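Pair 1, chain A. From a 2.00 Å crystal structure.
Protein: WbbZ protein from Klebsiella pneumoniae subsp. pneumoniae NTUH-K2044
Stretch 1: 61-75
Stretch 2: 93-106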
# COMPACT_ATOMS: atom_id res chain seq x y z
N ARG A 61 30.76 1.25 9.43
CA ARG A 61 31.74 0.28 9.89
C ARG A 61 31.17 -0.52 11.05
O ARG A 61 30.76 0.05 12.06
CB ARG A 61 33.04 0.98 10.29
CG ARG A 61 32.82 2.28 11.04
CD ARG A 61 34.14 2.97 11.35
NE ARG A 61 34.96 2.19 12.28
CZ ARG A 61 34.91 2.32 13.60
NH1 ARG A 61 34.08 3.20 14.15
NH2 ARG A 61 35.69 1.58 14.38
N TYR A 62 31.12 -1.84 10.88
CA TYR A 62 30.65 -2.75 11.92
C TYR A 62 31.80 -3.59 12.44
O TYR A 62 32.85 -3.73 11.80
CB TYR A 62 29.53 -3.64 11.39
CG TYR A 62 28.33 -2.87 10.87
CD1 TYR A 62 27.46 -2.23 11.74
CD2 TYR A 62 28.07 -2.79 9.51
CE1 TYR A 62 26.37 -1.52 11.27
CE2 TYR A 62 26.98 -2.09 9.03
CZ TYR A 62 26.14 -1.46 9.91
OH TYR A 62 25.05 -0.76 9.43
N SER A 63 31.59 -4.17 13.62
CA SER A 63 32.62 -4.94 14.30
C SER A 63 32.58 -6.39 13.83
O SER A 63 31.55 -7.06 13.95
CB SER A 63 32.44 -4.86 15.81
OG SER A 63 33.33 -5.74 16.48
N SER A 64 33.71 -6.88 13.31
CA SER A 64 33.84 -8.26 12.89
C SER A 64 33.88 -9.24 14.06
O SER A 64 34.05 -10.45 13.83
CB SER A 64 35.09 -8.43 12.03
OG SER A 64 35.30 -9.79 11.68
N GLU A 65 33.74 -8.77 15.29
CA GLU A 65 33.78 -9.62 16.47
C GLU A 65 32.52 -9.56 17.32
O GLU A 65 32.16 -10.57 17.94
CB GLU A 65 34.99 -9.26 17.34
CG GLU A 65 35.20 -10.18 18.53
CD GLU A 65 36.33 -9.73 19.42
OE1 GLU A 65 36.89 -10.57 20.16
OE2 GLU A 65 36.67 -8.53 19.39
N THR A 66 31.82 -8.42 17.36
CA THR A 66 30.68 -8.25 18.25
C THR A 66 29.38 -7.88 17.55
O THR A 66 28.36 -7.73 18.22
CB THR A 66 31.00 -7.19 19.32
OG1 THR A 66 31.40 -5.97 18.68
CG2 THR A 66 32.12 -7.68 20.24
N ASP A 67 29.38 -7.73 16.22
CA ASP A 67 28.17 -7.42 15.47
C ASP A 67 27.72 -8.65 14.69
O ASP A 67 28.54 -9.32 14.05
CB ASP A 67 28.39 -6.25 14.52
CG ASP A 67 28.45 -4.92 15.24
OD1 ASP A 67 28.10 -4.88 16.44
OD2 ASP A 67 28.86 -3.92 14.62
N ILE A 68 26.43 -8.93 14.75
CA ILE A 68 25.81 -10.02 14.00
C ILE A 68 24.84 -9.41 13.00
O ILE A 68 24.00 -8.57 13.37
CB ILE A 68 25.08 -11.00 14.94
CG1 ILE A 68 26.10 -11.84 15.72
CG2 ILE A 68 24.12 -11.88 14.16
CD1 ILE A 68 25.47 -12.86 16.64
N LEU A 69 24.95 -9.82 11.74
CA LEU A 69 24.00 -9.40 10.72
C LEU A 69 22.77 -10.30 10.78
O LEU A 69 22.88 -11.52 10.64
CB LEU A 69 24.63 -9.44 9.33
CG LEU A 69 23.65 -9.19 8.17
CD1 LEU A 69 23.21 -7.73 8.13
CD2 LEU A 69 24.25 -9.62 6.84
N ILE A 70 21.61 -9.70 11.00
CA ILE A 70 20.34 -10.40 10.93
C ILE A 70 19.80 -10.15 9.53
O ILE A 70 19.38 -9.04 9.19
CB ILE A 70 19.36 -9.92 12.00
CG1 ILE A 70 20.01 -9.95 13.38
CG2 ILE A 70 18.09 -10.76 11.98
CD1 ILE A 70 20.37 -11.34 13.88
N PHE A 71 19.83 -11.19 8.69
CA PHE A 71 19.31 -11.07 7.33
C PHE A 71 17.85 -11.52 7.33
O PHE A 71 17.55 -12.66 7.68
CB PHE A 71 20.13 -11.90 6.35
CG PHE A 71 19.74 -11.68 4.92
CD1 PHE A 71 19.97 -10.45 4.31
CD2 PHE A 71 19.15 -12.69 4.18
CE1 PHE A 71 19.61 -10.24 2.99
CE2 PHE A 71 18.78 -12.48 2.87
CZ PHE A 71 19.01 -11.26 2.27
N GLY A 72 16.96 -10.61 6.93
CA GLY A 72 15.53 -10.88 7.05
C GLY A 72 15.11 -12.10 6.26
O GLY A 72 15.72 -12.46 5.25
N GLY A 73 14.04 -12.74 6.73
CA GLY A 73 13.56 -13.94 6.10
C GLY A 73 12.98 -13.68 4.72
O GLY A 73 12.75 -12.55 4.30
N GLY A 74 12.74 -14.77 4.00
CA GLY A 74 12.15 -14.68 2.68
C GLY A 74 12.61 -15.82 1.81
O GLY A 74 13.19 -16.80 2.28
N GLY A 75 12.35 -15.67 0.52
CA GLY A 75 12.71 -16.68 -0.46
C GLY A 75 13.52 -16.11 -1.61
O GLY A 75 13.33 -16.51 -2.76
N ILE A 93 29.53 -10.46 4.32
CA ILE A 93 29.76 -11.52 5.30
C ILE A 93 31.01 -11.26 6.12
O ILE A 93 31.09 -11.64 7.30
CB ILE A 93 29.82 -12.89 4.59
CG1 ILE A 93 30.03 -14.03 5.59
CG2 ILE A 93 30.91 -12.89 3.52
CD1 ILE A 93 28.75 -14.70 6.02
N GLY A 94 32.01 -10.59 5.54
CA GLY A 94 33.26 -10.35 6.24
C GLY A 94 33.17 -9.28 7.31
O GLY A 94 34.05 -9.21 8.18
N LYS A 95 32.13 -8.44 7.27
CA LYS A 95 32.00 -7.34 8.21
C LYS A 95 31.54 -7.78 9.60
O LYS A 95 31.77 -7.05 10.57
CB LYS A 95 31.01 -6.29 7.69
CG LYS A 95 31.37 -5.65 6.36
CD LYS A 95 30.27 -4.67 5.95
CE LYS A 95 30.54 -4.05 4.59
NZ LYS A 95 29.46 -3.10 4.21
N PHE A 96 30.90 -8.94 9.71
CA PHE A 96 30.22 -9.32 10.94
C PHE A 96 30.82 -10.58 11.54
O PHE A 96 31.52 -11.35 10.87
CB PHE A 96 28.72 -9.52 10.69
CG PHE A 96 28.03 -8.30 10.12
CD1 PHE A 96 27.90 -8.14 8.75
CD2 PHE A 96 27.54 -7.31 10.96
CE1 PHE A 96 27.28 -7.02 8.22
CE2 PHE A 96 26.91 -6.19 10.43
CZ PHE A 96 26.78 -6.05 9.07
N HIS A 97 30.53 -10.79 12.83
CA HIS A 97 30.97 -12.00 13.52
C HIS A 97 30.19 -13.22 13.04
O HIS A 97 30.76 -14.29 12.82
CB HIS A 97 30.82 -11.82 15.03
CG HIS A 97 31.17 -13.03 15.83
ND1 HIS A 97 30.22 -13.83 16.43
CD2 HIS A 97 32.37 -13.58 16.14
CE1 HIS A 97 30.82 -14.82 17.06
NE2 HIS A 97 32.12 -14.69 16.91
N LYS A 98 28.87 -13.06 12.87
CA LYS A 98 28.00 -14.11 12.37
C LYS A 98 26.97 -13.48 11.44
O LYS A 98 26.71 -12.27 11.50
CB LYS A 98 27.27 -14.86 13.49
CG LYS A 98 28.16 -15.63 14.44
CD LYS A 98 28.81 -16.80 13.75
CE LYS A 98 29.64 -17.62 14.72
NZ LYS A 98 30.33 -18.73 14.02
N VAL A 99 26.38 -14.31 10.59
CA VAL A 99 25.24 -13.91 9.77
C VAL A 99 24.10 -14.86 10.10
O VAL A 99 24.20 -16.08 9.86
CB VAL A 99 25.56 -13.92 8.27
CG1 VAL A 99 24.27 -13.85 7.46
CG2 VAL A 99 26.46 -12.74 7.93
N ILE A 100 23.02 -14.32 10.65
CA ILE A 100 21.83 -15.09 10.99
C ILE A 100 20.81 -14.90 9.88
O ILE A 100 20.35 -13.77 9.64
CB ILE A 100 21.26 -14.68 12.35
CG1 ILE A 100 22.26 -14.96 13.47
CG2 ILE A 100 19.95 -15.40 12.62
CD1 ILE A 100 21.76 -14.58 14.84
N ILE A 101 20.46 -15.98 9.20
CA ILE A 101 19.45 -15.95 8.16
C ILE A 101 18.11 -16.30 8.80
O ILE A 101 17.89 -17.44 9.22
CB ILE A 101 19.79 -16.90 7.01
CG1 ILE A 101 21.10 -16.46 6.34
CG2 ILE A 101 18.65 -16.94 6.00
CD1 ILE A 101 21.50 -17.31 5.15
N MSE A 102 17.22 -15.32 8.89
CA MSE A 102 15.89 -15.53 9.47
C MSE A 102 15.10 -16.52 8.60
O MSE A 102 15.47 -16.73 7.45
CB MSE A 102 15.18 -14.17 9.62
CG MSE A 102 15.91 -13.23 10.57
SE MSE A 102 16.00 -13.86 12.43
CE MSE A 102 14.30 -13.09 13.03
N PRO A 103 14.03 -17.14 9.16
CA PRO A 103 13.37 -18.27 8.47
C PRO A 103 13.17 -18.08 6.98
O PRO A 103 12.39 -17.21 6.55
CB PRO A 103 12.03 -18.38 9.21
CG PRO A 103 12.37 -17.97 10.60
CD PRO A 103 13.39 -16.87 10.47
N SER A 104 13.85 -18.90 6.18
CA SER A 104 13.95 -18.66 4.75
C SER A 104 13.77 -19.95 3.95
O SER A 104 13.92 -21.06 4.47
CB SER A 104 15.30 -18.02 4.39
OG SER A 104 15.40 -16.72 4.93
N THR A 105 13.44 -19.76 2.68
CA THR A 105 13.45 -20.82 1.68
C THR A 105 14.68 -20.62 0.81
O THR A 105 14.87 -19.54 0.23
CB THR A 105 12.17 -20.79 0.83
OG1 THR A 105 11.07 -21.29 1.59
CG2 THR A 105 12.34 -21.62 -0.44
N ILE A 106 15.54 -21.63 0.76
CA ILE A 106 16.83 -21.56 0.08
C ILE A 106 16.90 -22.68 -0.95
O ILE A 106 16.55 -23.82 -0.65
CB ILE A 106 17.99 -21.66 1.08
CG1 ILE A 106 17.91 -20.54 2.12
CG2 ILE A 106 19.33 -21.62 0.36
CD1 ILE A 106 18.93 -20.67 3.23

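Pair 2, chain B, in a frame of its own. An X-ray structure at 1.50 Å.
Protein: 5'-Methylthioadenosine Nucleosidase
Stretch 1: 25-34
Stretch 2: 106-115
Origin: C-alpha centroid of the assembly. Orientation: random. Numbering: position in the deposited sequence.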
# COMPACT_ATOMS: atom_id res chain seq x y z
N PRO B 25 8.62 10.94 -29.32
CA PRO B 25 7.21 10.61 -29.10
C PRO B 25 7.05 9.47 -28.10
O PRO B 25 7.91 8.59 -27.99
CB PRO B 25 6.73 10.21 -30.50
CG PRO B 25 7.60 11.02 -31.40
CD PRO B 25 8.96 10.87 -30.76
N ILE B 26 5.95 9.50 -27.36
CA ILE B 26 5.65 8.47 -26.38
C ILE B 26 5.66 7.13 -27.11
O ILE B 26 5.12 7.02 -28.22
CB ILE B 26 4.25 8.70 -25.76
CG1 ILE B 26 4.27 10.00 -24.95
CG2 ILE B 26 3.85 7.52 -24.90
CD1 ILE B 26 2.91 10.47 -24.50
N SER B 27 6.27 6.11 -26.52
CA SER B 27 6.34 4.81 -27.16
C SER B 27 5.67 3.69 -26.37
O SER B 27 5.29 2.67 -26.94
CB SER B 27 7.80 4.43 -27.44
OG SER B 27 8.53 4.29 -26.23
N SER B 28 5.53 3.88 -25.06
CA SER B 28 4.92 2.85 -24.23
C SER B 28 4.01 3.45 -23.16
O SER B 28 4.34 4.46 -22.54
CB SER B 28 5.99 1.99 -23.56
OG SER B 28 6.76 2.73 -22.63
N VAL B 29 2.87 2.80 -22.95
CA VAL B 29 1.91 3.24 -21.95
C VAL B 29 1.50 2.04 -21.11
O VAL B 29 1.30 0.95 -21.64
CB VAL B 29 0.63 3.81 -22.61
CG1 VAL B 29 -0.36 4.25 -21.54
CG2 VAL B 29 0.99 4.96 -23.54
N VAL B 30 1.38 2.25 -19.80
CA VAL B 30 0.94 1.19 -18.91
C VAL B 30 -0.35 1.62 -18.24
O VAL B 30 -0.41 2.70 -17.65
CB VAL B 30 1.97 0.88 -17.80
CG1 VAL B 30 1.33 -0.01 -16.73
CG2 VAL B 30 3.19 0.18 -18.38
N PHE B 31 -1.38 0.79 -18.35
CA PHE B 31 -2.65 1.06 -17.69
C PHE B 31 -2.63 0.22 -16.42
O PHE B 31 -2.34 -0.97 -16.47
CB PHE B 31 -3.85 0.58 -18.51
CG PHE B 31 -4.29 1.54 -19.58
CD1 PHE B 31 -3.61 1.61 -20.79
CD2 PHE B 31 -5.40 2.36 -19.38
CE1 PHE B 31 -4.04 2.48 -21.80
CE2 PHE B 31 -5.83 3.24 -20.38
CZ PHE B 31 -5.15 3.30 -21.59
N VAL B 32 -2.91 0.85 -15.28
CA VAL B 32 -2.98 0.13 -14.02
C VAL B 32 -4.48 0.10 -13.74
O VAL B 32 -5.10 1.15 -13.57
CB VAL B 32 -2.26 0.87 -12.88
CG1 VAL B 32 -2.55 0.19 -11.55
CG2 VAL B 32 -0.75 0.88 -13.15
N ILE B 33 -5.05 -1.10 -13.74
CA ILE B 33 -6.49 -1.28 -13.53
C ILE B 33 -6.73 -2.31 -12.44
O ILE B 33 -6.28 -3.45 -12.53
CB ILE B 33 -7.16 -1.71 -14.86
CG1 ILE B 33 -6.85 -0.66 -15.94
CG2 ILE B 33 -8.66 -1.87 -14.68
CD1 ILE B 33 -7.43 -0.96 -17.31
N ALA B 34 -7.47 -1.91 -11.41
CA ALA B 34 -7.74 -2.76 -10.26
C ALA B 34 -8.59 -4.01 -10.49
O ALA B 34 -8.29 -5.07 -9.94
CB ALA B 34 -8.37 -1.93 -9.15
N LEU B 106 8.56 -2.68 -17.09
CA LEU B 106 8.10 -2.18 -18.38
C LEU B 106 8.60 -0.80 -18.80
O LEU B 106 8.51 -0.44 -19.97
CB LEU B 106 6.56 -2.20 -18.40
CG LEU B 106 5.94 -3.53 -17.95
CD1 LEU B 106 4.42 -3.45 -18.05
CD2 LEU B 106 6.47 -4.68 -18.80
N LYS B 107 9.13 -0.03 -17.84
CA LYS B 107 9.66 1.30 -18.11
C LYS B 107 8.78 2.13 -19.05
O LYS B 107 9.22 2.57 -20.12
CB LYS B 107 11.08 1.17 -18.69
CG LYS B 107 11.95 0.23 -17.87
CD LYS B 107 13.34 0.06 -18.47
CE LYS B 107 14.07 -1.10 -17.82
NZ LYS B 107 13.41 -2.40 -18.12
N PRO B 108 7.52 2.35 -18.66
CA PRO B 108 6.57 3.12 -19.47
C PRO B 108 6.91 4.61 -19.50
O PRO B 108 7.63 5.12 -18.64
CB PRO B 108 5.24 2.85 -18.77
CG PRO B 108 5.65 2.78 -17.34
CD PRO B 108 6.90 1.92 -17.39
N ASP B 109 6.39 5.31 -20.51
CA ASP B 109 6.61 6.74 -20.62
C ASP B 109 5.57 7.46 -19.77
O ASP B 109 5.81 8.54 -19.26
CB ASP B 109 6.47 7.20 -22.08
CG ASP B 109 7.48 6.55 -22.99
OD1 ASP B 109 8.69 6.67 -22.72
OD2 ASP B 109 7.07 5.92 -23.99
N ILE B 110 4.42 6.82 -19.63
CA ILE B 110 3.32 7.39 -18.87
C ILE B 110 2.42 6.28 -18.34
O ILE B 110 2.29 5.23 -18.97
CB ILE B 110 2.50 8.36 -19.77
CG1 ILE B 110 1.38 9.03 -18.97
CG2 ILE B 110 1.94 7.60 -20.96
CD1 ILE B 110 0.78 10.25 -19.68
N ILE B 111 1.82 6.52 -17.18
CA ILE B 111 0.93 5.54 -16.56
C ILE B 111 -0.48 6.10 -16.55
O ILE B 111 -0.68 7.28 -16.31
CB ILE B 111 1.33 5.27 -15.10
CG1 ILE B 111 2.72 4.65 -15.04
CG2 ILE B 111 0.31 4.36 -14.43
CD1 ILE B 111 3.34 4.67 -13.67
N ILE B 112 -1.46 5.25 -16.84
CA ILE B 112 -2.85 5.67 -16.80
C ILE B 112 -3.57 4.76 -15.83
O ILE B 112 -3.62 3.55 -16.03
CB ILE B 112 -3.56 5.53 -18.17
CG1 ILE B 112 -2.85 6.37 -19.23
CG2 ILE B 112 -5.02 5.97 -18.03
CD1 ILE B 112 -3.45 6.23 -20.62
N ASN B 113 -4.09 5.33 -14.74
CA ASN B 113 -4.84 4.56 -13.76
C ASN B 113 -6.30 4.75 -14.18
O ASN B 113 -6.85 5.83 -14.03
CB ASN B 113 -4.62 5.12 -12.35
CG ASN B 113 -5.48 4.44 -11.29
OD1 ASN B 113 -5.90 5.07 -10.32
ND2 ASN B 113 -5.72 3.14 -11.47
N ALA B 114 -6.90 3.71 -14.74
CA ALA B 114 -8.29 3.80 -15.19
C ALA B 114 -9.16 2.89 -14.35
O ALA B 114 -8.78 1.75 -14.07
CB ALA B 114 -8.38 3.40 -16.67
N GLY B 115 -10.32 3.38 -13.95
CA GLY B 115 -11.22 2.57 -13.16
C GLY B 115 -12.48 3.30 -12.78
O GLY B 115 -12.66 4.48 -13.10
O HOH W 1 5.60 0.35 -20.78
O HOH W 2 -9.01 0.51 -11.63

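In both pairs two neighbouring parallel strands lie side by side, and 14 central residues superpose with an RMSD of 0.6 Å. The strand axes approach to 4.8 Å and cross at -22° in pair 1, and to 4.6 Å and -27° in pair 2. The backbone ladder is the same. In pair 1, L69(A) N donates to K98(A) O (3.0 Å), I100(A) N to L69(A) O (2.8 Å), F71(A) N to I100(A) O (2.8 Å) and M102(A) N to F71(A) O (2.9 Å). In pair 2, V30(B) N donates to I110(B) O (3.2 Å), I112(B) N to V30(B) O (2.9 Å) and V32(B) N to I112(B) O (2.9 Å), but the last rung, A114(B) N to V32(B) O (3.3 Å), is weak. That carbonyl also accepts from the side chain of N113(B), ND2 to V32(B) O at 3.0 Å; the matching I101(A) is apolar and has no such donor.

The closest-matching position is I100(A) = I112(B), where CA atoms and side-chain centres each fall within 0.1 Å and both side chains adopt the m,t rotamer. What surrounds this isoleucine differs. In pair 1, its CD1 meets I68(A) CG2 at 3.6 Å and I70(A) CD1 at 3.7 Å. In pair 2, V29(B) occupies the position of I68(A), its CG1 3.8 Å from I112(B) CD1, and F31(B) that of I70(A). The F31(B) ring presents a face to I112(B) CB, 4.1 Å from the ring centroid, while F31(B) CZ reaches I112(B) CD1 at 3.5 Å. Farther along, I70(A) CG2 packs on CG of selenomethionine M102(A) at 3.6 Å; at the matched positions, F31(B) CD2 lies 4.2 Å from A114(B) CB, with the small alanine at the ring edge.

On the other face, L69(A) = V30(B) meets F96(A) = P108(B). The F96(A) ring lies flat against the leucine, whose CB sits 3.6 Å from the ring centroid. The same ring is near parallel to that of Y62(A) but slid aside, centroids 5.1 Å apart. Pair 2 fills the site with a proline: V30(B) CG2 touches P108(B) CB at 3.4 Å and L106(B) CD1 at 3.8 Å. Beyond it, V99(A) = I111(B) gives L69(A) CD2 to V99(A) CG2 at 4.0 Å in pair 1, whereas I111(B) CG2 packs against V32(B) CG2 at 3.9 Å in pair 2.

At the entrance to the strands, H97(A) N donates to D67(A) O (2.8 Å), and at the matched positions D109(B) N donates to S28(B) O (3.0 Å). The CA-to-CB bond of D109(B) points toward stretch 1, and its carboxylate reaches the backbone there: its OD2 accepts from S27(B) N (2.7 Å), S28(B) N (2.8 Å) and S27(B) OG (3.1 Å), tying two consecutive amides to one oxygen. In pair 1 the position of S28(B) holds an acid, D67(A), whose OD2 accepts from S63(A) N (2.9 Å) and braces the preceding turn, while the H97(A) ring packs by its CG against E65(A) O (3.4 Å).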